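Local coordinates for protein hypothetical P60 katanin (Sulfolobus acidocaldarius, PDB 2W2U) that serves as an AAA-family ATPase of the archaeal ESCRT cell-division machinery, represented here by its MIT domain in complex with an ESCRT-III peptide, at residues L15-A26 with N41-L52. Sequence-based numbering, arbitrary orientation.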
ATOM      1  N   LEU A  15       4.298  10.930  -3.531  1.00 14.07           N
ATOM      2  CA  LEU A  15       4.288   9.467  -3.615  1.00 13.64           C
ATOM      3  C   LEU A  15       3.432   8.831  -2.518  1.00 13.08           C
ATOM      4  O   LEU A  15       2.716   7.864  -2.768  1.00 12.84           O
ATOM      5  CB  LEU A  15       5.711   8.894  -3.595  1.00 13.44           C
ATOM      6  CG  LEU A  15       6.579   9.103  -4.846  1.00 13.57           C
ATOM      7  CD1 LEU A  15       8.030   8.821  -4.525  1.00 12.77           C
ATOM      8  CD2 LEU A  15       6.113   8.242  -6.036  1.00 14.40           C
ATOM      9  N   GLU A  16       3.499   9.380  -1.309  1.00 12.94           N
ATOM     10  CA  GLU A  16       2.653   8.907  -0.212  1.00 13.04           C
ATOM     11  C   GLU A  16       1.161   8.956  -0.562  1.00 13.34           C
ATOM     12  O   GLU A  16       0.432   8.000  -0.301  1.00 13.09           O
ATOM     13  CB  GLU A  16       2.955   9.666   1.087  1.00 12.81           C
ATOM     14  CG  GLU A  16       4.265   9.216   1.730  1.00 12.93           C
ATOM     15  CD  GLU A  16       4.737  10.100   2.871  1.00 12.58           C
ATOM     16  OE1 GLU A  16       4.157  11.183   3.099  1.00 11.69           O
ATOM     17  OE2 GLU A  16       5.701   9.695   3.554  1.00 11.50           O
ATOM     18  N   GLU A  17       0.725  10.061  -1.162  1.00 14.02           N
ATOM     19  CA  GLU A  17      -0.661  10.213  -1.622  1.00 15.13           C
ATOM     20  C   GLU A  17      -1.030   9.213  -2.734  1.00 14.92           C
ATOM     21  O   GLU A  17      -2.140   8.658  -2.741  1.00 14.71           O
ATOM     22  CB  GLU A  17      -0.920  11.667  -2.057  1.00 15.37           C
ATOM     23  CG  GLU A  17      -2.071  11.880  -3.063  1.00 18.70           C
ATOM     24  CD  GLU A  17      -3.461  11.492  -2.547  1.00 23.05           C
ATOM     25  OE1 GLU A  17      -3.689  11.467  -1.310  1.00 24.78           O
ATOM     26  OE2 GLU A  17      -4.333  11.210  -3.400  1.00 24.46           O
ATOM     27  N   MET A  18      -0.095   8.998  -3.660  1.00 14.81           N
ATOM     28  CA  MET A  18      -0.240   8.011  -4.733  1.00 15.45           C
ATOM     29  C   MET A  18      -0.445   6.607  -4.172  1.00 14.83           C
ATOM     30  O   MET A  18      -1.359   5.901  -4.583  1.00 15.17           O
ATOM     31  CB  MET A  18       0.989   8.041  -5.648  1.00 15.22           C
ATOM     32  CG  MET A  18       0.871   7.218  -6.937  1.00 15.29           C
ATOM     33  SD  MET A  18       2.389   7.283  -7.933  1.00 17.75           S
ATOM     34  CE  MET A  18       2.596   9.044  -8.133  1.00 15.73           C
ATOM     35  N   ALA A  19       0.417   6.211  -3.238  1.00 14.83           N
ATOM     36  CA  ALA A  19       0.292   4.938  -2.527  1.00 14.81           C
ATOM     37  C   ALA A  19      -1.048   4.823  -1.798  1.00 14.82           C
ATOM     38  O   ALA A  19      -1.701   3.780  -1.863  1.00 14.51           O
ATOM     39  CB  ALA A  19       1.453   4.762  -1.547  1.00 14.79           C
ATOM     40  N   ARG A  20      -1.448   5.906  -1.122  1.00 15.07           N
ATOM     41  CA  ARG A  20      -2.737   5.983  -0.425  1.00 15.73           C
ATOM     42  C   ARG A  20      -3.938   5.732  -1.345  1.00 15.39           C
ATOM     43  O   ARG A  20      -4.806   4.932  -1.015  1.00 15.27           O
ATOM     44  CB  ARG A  20      -2.886   7.331   0.289  1.00 15.42           C
ATOM     45  CG  ARG A  20      -4.141   7.447   1.142  1.00 16.50           C
ATOM     46  CD  ARG A  20      -4.230   8.786   1.885  1.00 17.08           C
ATOM     47  NE  ARG A  20      -3.105   8.980   2.802  1.00 20.05           N
ATOM     48  CZ  ARG A  20      -2.117   9.852   2.616  1.00 21.45           C
ATOM     49  NH1 ARG A  20      -2.101  10.646   1.549  1.00 22.87           N
ATOM     50  NH2 ARG A  20      -1.142   9.938   3.511  1.00 23.28           N
ATOM     51  N   LYS A  21      -3.976   6.426  -2.483  1.00 15.52           N
ATOM     52  CA  LYS A  21      -5.014   6.244  -3.503  1.00 16.23           C
ATOM     53  C   LYS A  21      -5.116   4.784  -3.954  1.00 15.59           C
ATOM     54  O   LYS A  21      -6.212   4.235  -4.032  1.00 15.67           O
ATOM     55  CB  LYS A  21      -4.763   7.176  -4.703  1.00 16.25           C
ATOM     56  CG  LYS A  21      -5.437   6.746  -6.024  1.00 17.88           C
ATOM     57  CD  LYS A  21      -5.238   7.743  -7.180  1.00 18.34           C
ATOM     58  CE  LYS A  21      -3.761   8.027  -7.510  1.00 21.32           C
ATOM     59  NZ  LYS A  21      -3.292   9.339  -6.934  1.00 22.15           N
ATOM     60  N   TYR A  22      -3.974   4.159  -4.231  1.00 15.29           N
ATOM     61  CA  TYR A  22      -3.950   2.741  -4.592  1.00 15.00           C
ATOM     62  C   TYR A  22      -4.442   1.832  -3.466  1.00 14.87           C
ATOM     63  O   TYR A  22      -5.241   0.920  -3.706  1.00 14.57           O
ATOM     64  CB  TYR A  22      -2.555   2.309  -5.061  1.00 14.98           C
ATOM     65  CG  TYR A  22      -2.169   2.838  -6.422  1.00 14.66           C
ATOM     66  CD1 TYR A  22      -2.999   2.651  -7.519  1.00 14.47           C
ATOM     67  CD2 TYR A  22      -0.962   3.511  -6.616  1.00 14.41           C
ATOM     68  CE1 TYR A  22      -2.649   3.122  -8.779  1.00 15.29           C
ATOM     69  CE2 TYR A  22      -0.604   3.993  -7.875  1.00 14.99           C
ATOM     70  CZ  TYR A  22      -1.454   3.790  -8.951  1.00 15.35           C
ATOM     71  OH  TYR A  22      -1.121   4.254 -10.208  1.00 16.42           O
ATOM     72  N   ALA A  23      -3.970   2.093  -2.246  1.00 14.62           N
ATOM     73  CA  ALA A  23      -4.359   1.316  -1.067  1.00 14.80           C
ATOM     74  C   ALA A  23      -5.863   1.392  -0.798  1.00 15.10           C
ATOM     75  O   ALA A  23      -6.496   0.375  -0.520  1.00 15.26           O
ATOM     76  CB  ALA A  23      -3.569   1.767   0.157  1.00 14.54           C
ATOM     77  N   ILE A  24      -6.424   2.595  -0.892  1.00 15.42           N
ATOM     78  CA  ILE A  24      -7.866   2.811  -0.747  1.00 15.82           C
ATOM     79  C   ILE A  24      -8.651   2.081  -1.849  1.00 15.76           C
ATOM     80  O   ILE A  24      -9.681   1.464  -1.570  1.00 16.04           O
ATOM     81  CB  ILE A  24      -8.223   4.328  -0.716  1.00 15.63           C
ATOM     82  CG1 ILE A  24      -7.659   4.990   0.549  1.00 15.66           C
ATOM     83  CG2 ILE A  24      -9.736   4.549  -0.792  1.00 16.06           C
ATOM     84  CD1 ILE A  24      -7.793   6.519   0.560  1.00 16.35           C
ATOM     85  N   ASN A  25      -8.163   2.149  -3.087  1.00 15.92           N
ATOM     86  CA  ASN A  25      -8.775   1.414  -4.199  1.00 16.21           C
ATOM     87  C   ASN A  25      -8.780  -0.098  -3.970  1.00 15.99           C
ATOM     88  O   ASN A  25      -9.759  -0.773  -4.284  1.00 15.86           O
ATOM     89  CB  ASN A  25      -8.070   1.725  -5.525  1.00 16.65           C
ATOM     90  CG  ASN A  25      -8.380   3.116  -6.056  1.00 17.86           C
ATOM     91  OD1 ASN A  25      -9.268   3.812  -5.560  1.00 19.06           O
ATOM     92  ND2 ASN A  25      -7.641   3.522  -7.084  1.00 18.66           N
ATOM     93  N   ALA A  26      -7.683  -0.612  -3.417  1.00 15.90           N
ATOM     94  CA  ALA A  26      -7.519  -2.040  -3.152  1.00 16.04           C
ATOM     95  C   ALA A  26      -8.439  -2.560  -2.044  1.00 16.46           C
ATOM     96  O   ALA A  26      -9.048  -3.620  -2.185  1.00 16.01           O
ATOM     97  CB  ALA A  26      -6.070  -2.344  -2.823  1.00 15.77           C
ATOM     98  N   ASN A  41      -4.395  -3.238  -7.336  1.00 11.02           N
ATOM     99  CA  ASN A  41      -4.215  -2.010  -6.584  1.00 10.62           C
ATOM    100  C   ASN A  41      -3.257  -2.138  -5.386  1.00 10.21           C
ATOM    101  O   ASN A  41      -2.481  -1.223  -5.118  1.00  9.64           O
ATOM    102  CB  ASN A  41      -5.581  -1.442  -6.195  1.00 10.31           C
ATOM    103  CG  ASN A  41      -6.253  -0.722  -7.356  1.00 11.47           C
ATOM    104  OD1 ASN A  41      -5.823   0.361  -7.747  1.00 11.95           O
ATOM    105  ND2 ASN A  41      -7.305  -1.326  -7.917  1.00 10.58           N
ATOM    106  N   TYR A  42      -3.305  -3.279  -4.693  1.00 10.17           N
ATOM    107  CA  TYR A  42      -2.343  -3.595  -3.629  1.00 10.04           C
ATOM    108  C   TYR A  42      -0.912  -3.612  -4.190  1.00 10.50           C
ATOM    109  O   TYR A  42       0.007  -3.043  -3.586  1.00 10.23           O
ATOM    110  CB  TYR A  42      -2.650  -4.957  -2.982  1.00  9.84           C
ATOM    111  CG  TYR A  42      -3.777  -4.993  -1.959  1.00  9.60           C
ATOM    112  CD1 TYR A  42      -3.801  -4.116  -0.866  1.00  8.84           C
ATOM    113  CD2 TYR A  42      -4.792  -5.945  -2.058  1.00 10.13           C
ATOM    114  CE1 TYR A  42      -4.834  -4.168   0.079  1.00  9.18           C
ATOM    115  CE2 TYR A  42      -5.828  -6.006  -1.126  1.00 10.26           C
ATOM    116  CZ  TYR A  42      -5.838  -5.119  -0.060  1.00  9.95           C
ATOM    117  OH  TYR A  42      -6.855  -5.188   0.852  1.00 10.59           O
ATOM    118  N   LYS A  43      -0.731  -4.260  -5.344  1.00 10.57           N
ATOM    119  CA  LYS A  43       0.588  -4.354  -5.980  1.00 10.95           C
ATOM    120  C   LYS A  43       1.121  -2.975  -6.350  1.00 10.70           C
ATOM    121  O   LYS A  43       2.319  -2.715  -6.240  1.00  9.97           O
ATOM    122  CB  LYS A  43       0.544  -5.230  -7.235  1.00 10.80           C
ATOM    123  CG  LYS A  43       0.407  -6.715  -6.981  1.00 12.94           C
ATOM    124  CD  LYS A  43       0.665  -7.492  -8.267  1.00 15.19           C
ATOM    125  CE  LYS A  43       0.259  -8.948  -8.138  1.00 17.04           C
ATOM    126  NZ  LYS A  43       1.223  -9.758  -7.367  1.00 18.23           N
ATOM    127  N   LYS A  44       0.214  -2.105  -6.795  1.00 11.01           N
ATOM    128  CA  LYS A  44       0.571  -0.750  -7.204  1.00 11.65           C
ATOM    129  C   LYS A  44       0.917   0.121  -6.001  1.00 11.46           C
ATOM    130  O   LYS A  44       1.781   0.992  -6.089  1.00 11.69           O
ATOM    131  CB  LYS A  44      -0.534  -0.118  -8.062  1.00 11.49           C
ATOM    132  CG  LYS A  44      -0.575  -0.680  -9.484  1.00 12.02           C
ATOM    133  CD  LYS A  44      -1.728  -0.103 -10.299  1.00 12.27           C
ATOM    134  CE  LYS A  44      -1.813  -0.729 -11.700  1.00 14.08           C
ATOM    135  NZ  LYS A  44      -0.571  -0.522 -12.523  1.00 15.60           N
ATOM    136  N   ALA A  45       0.239  -0.124  -4.883  1.00 11.31           N
ATOM    137  CA  ALA A  45       0.582   0.513  -3.612  1.00 11.34           C
ATOM    138  C   ALA A  45       1.952   0.030  -3.118  1.00 11.42           C
ATOM    139  O   ALA A  45       2.775   0.833  -2.672  1.00 10.88           O
ATOM    140  CB  ALA A  45      -0.496   0.243  -2.575  1.00 10.97           C
ATOM    141  N   ILE A  46       2.188  -1.280  -3.218  1.00 11.87           N
ATOM    142  CA  ILE A  46       3.475  -1.887  -2.841  1.00 12.50           C
ATOM    143  C   ILE A  46       4.635  -1.273  -3.635  1.00 12.63           C
ATOM    144  O   ILE A  46       5.645  -0.865  -3.058  1.00 12.21           O
ATOM    145  CB  ILE A  46       3.464  -3.436  -2.988  1.00 12.25           C
ATOM    146  CG1 ILE A  46       2.618  -4.071  -1.883  1.00 12.49           C
ATOM    147  CG2 ILE A  46       4.900  -4.005  -2.940  1.00 13.33           C
ATOM    148  CD1 ILE A  46       2.142  -5.497  -2.192  1.00 12.79           C
ATOM    149  N   GLU A  47       4.466  -1.180  -4.953  1.00 12.90           N
ATOM    150  CA  GLU A  47       5.491  -0.595  -5.813  1.00 13.47           C
ATOM    151  C   GLU A  47       5.816   0.864  -5.456  1.00 12.73           C
ATOM    152  O   GLU A  47       6.984   1.251  -5.432  1.00 12.67           O
ATOM    153  CB  GLU A  47       5.087  -0.718  -7.285  1.00 13.47           C
ATOM    154  CG  GLU A  47       6.219  -0.446  -8.265  1.00 14.86           C
ATOM    155  CD  GLU A  47       5.729  -0.315  -9.700  1.00 15.16           C
ATOM    156  OE1 GLU A  47       4.494  -0.314  -9.918  1.00 17.96           O
ATOM    157  OE2 GLU A  47       6.581  -0.212 -10.608  1.00 16.37           O
ATOM    158  N   VAL A  48       4.793   1.671  -5.187  1.00 12.18           N
ATOM    159  CA  VAL A  48       5.027   3.064  -4.757  1.00 11.77           C
ATOM    160  C   VAL A  48       5.703   3.100  -3.379  1.00 11.31           C
ATOM    161  O   VAL A  48       6.612   3.901  -3.150  1.00 11.11           O
ATOM    162  CB  VAL A  48       3.730   3.918  -4.741  1.00 11.68           C
ATOM    163  CG1 VAL A  48       4.030   5.349  -4.314  1.00 11.75           C
ATOM    164  CG2 VAL A  48       3.055   3.918  -6.121  1.00 11.84           C
ATOM    165  N   LEU A  49       5.261   2.225  -2.476  1.00 11.07           N
ATOM    166  CA  LEU A  49       5.840   2.138  -1.133  1.00 11.09           C
ATOM    167  C   LEU A  49       7.292   1.640  -1.164  1.00 11.25           C
ATOM    168  O   LEU A  49       8.119   2.093  -0.374  1.00 10.75           O
ATOM    169  CB  LEU A  49       4.968   1.281  -0.200  1.00 11.04           C
ATOM    170  CG  LEU A  49       3.604   1.836   0.257  1.00 11.04           C
ATOM    171  CD1 LEU A  49       2.739   0.751   0.915  1.00 10.99           C
ATOM    172  CD2 LEU A  49       3.747   3.040   1.188  1.00 10.78           C
ATOM    173  N   ALA A  50       7.599   0.734  -2.092  1.00 11.51           N
ATOM    174  CA  ALA A  50       8.977   0.285  -2.296  1.00 11.88           C
ATOM    175  C   ALA A  50       9.864   1.428  -2.793  1.00 11.91           C
ATOM    176  O   ALA A  50      11.013   1.555  -2.371  1.00 12.13           O
ATOM    177  CB  ALA A  50       9.032  -0.914  -3.253  1.00 11.84           C
ATOM    178  N   GLN A  51       9.318   2.265  -3.673  1.00 11.74           N
ATOM    179  CA  GLN A  51      10.028   3.438  -4.176  1.00 11.69           C
ATOM    180  C   GLN A  51      10.339   4.440  -3.053  1.00 11.72           C
ATOM    181  O   GLN A  51      11.453   4.982  -2.983  1.00 11.13           O
ATOM    182  CB  GLN A  51       9.219   4.118  -5.287  1.00 11.82           C
ATOM    183  CG  GLN A  51       9.868   5.377  -5.862  1.00 12.40           C
ATOM    184  CD  GLN A  51      11.101   5.067  -6.691  1.00 13.60           C
ATOM    185  OE1 GLN A  51      11.038   4.283  -7.635  1.00 14.71           O
ATOM    186  NE2 GLN A  51      12.230   5.693  -6.350  1.00 13.30           N
ATOM    187  N   LEU A  52       9.342   4.679  -2.196  1.00 11.52           N
ATOM    188  CA  LEU A  52       9.493   5.523  -1.003  1.00 11.76           C
ATOM    189  C   LEU A  52      10.569   4.994  -0.049  1.00 11.92           C
ATOM    190  O   LEU A  52      11.390   5.764   0.447  1.00 11.93           O
ATOM    191  CB  LEU A  52       8.148   5.699  -0.283  1.00 11.52           C
ATOM    192  CG  LEU A  52       7.152   6.732  -0.839  1.00 11.08           C
ATOM    193  CD1 LEU A  52       5.753   6.480  -0.315  1.00 10.31           C
ATOM    194  CD2 LEU A  52       7.575   8.168  -0.531  1.00 10.94           C
TER
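Y22 lays its ring flat against the helix carrying N41–L52, fitting as a knob into the hole formed by N41, K44, A45 and V48. K44 CB stands over one face, 3.7 Å from the ring centroid and 9° off its normal, a CH-pi contact; farther along the chain K44 CD touches Y22 CE1. At the rim of the same ring, near its plane, lie N41 OD1 beside CD1 and V48 CG2 beside CE2. With CG anti to the carbonyl carbon (chi1 -72°), the ring is turned so that one face meets K44 CB. Replacing Y22 with an alanine would remove the ring, which would probably leave K44 CB without its CH-pi partner and the hole among N41, K44, A45 and V48 unfilled. V48 returns the interlock, its side chain set among L15, M18, A19 and Y22. Its two methyls divide the work: CG1 lies against A19 CB and comes to 3.2 Å from the backbone L15 O, while CG2 meets M18 SD at 3.9 Å, the two side chains crossing nearly at right angles. These are the first two helices of the three-helix MIT bundle; the segments 15-26 and 41-52 run antiparallel at 159°, their axes 7.7 Å apart at closest approach, and small A19 and A45 permit this, their CA atoms 4.6 Å apart. Towards one end, A26 CB sits over the centre of the Y42 ring, 3.5 Å from its centroid, in a second CH-pi contact. Y42 OH is hydrogen-bonded to D30, and its ring also meets Y72 of helix 62-81. N41 CB packs on A26 CB at 3.5 Å, while N41 ND2 is hydrogen-bonded to E37 O. At the other end L15 and L52 run antiparallel, L15 CB against L52 CD2, and L52 CD1 touches CG of E16 at 3.7 Å, whose carboxylate hydrogen-bonds Y65 and salt-bridges a basic side chain of the bound peptide.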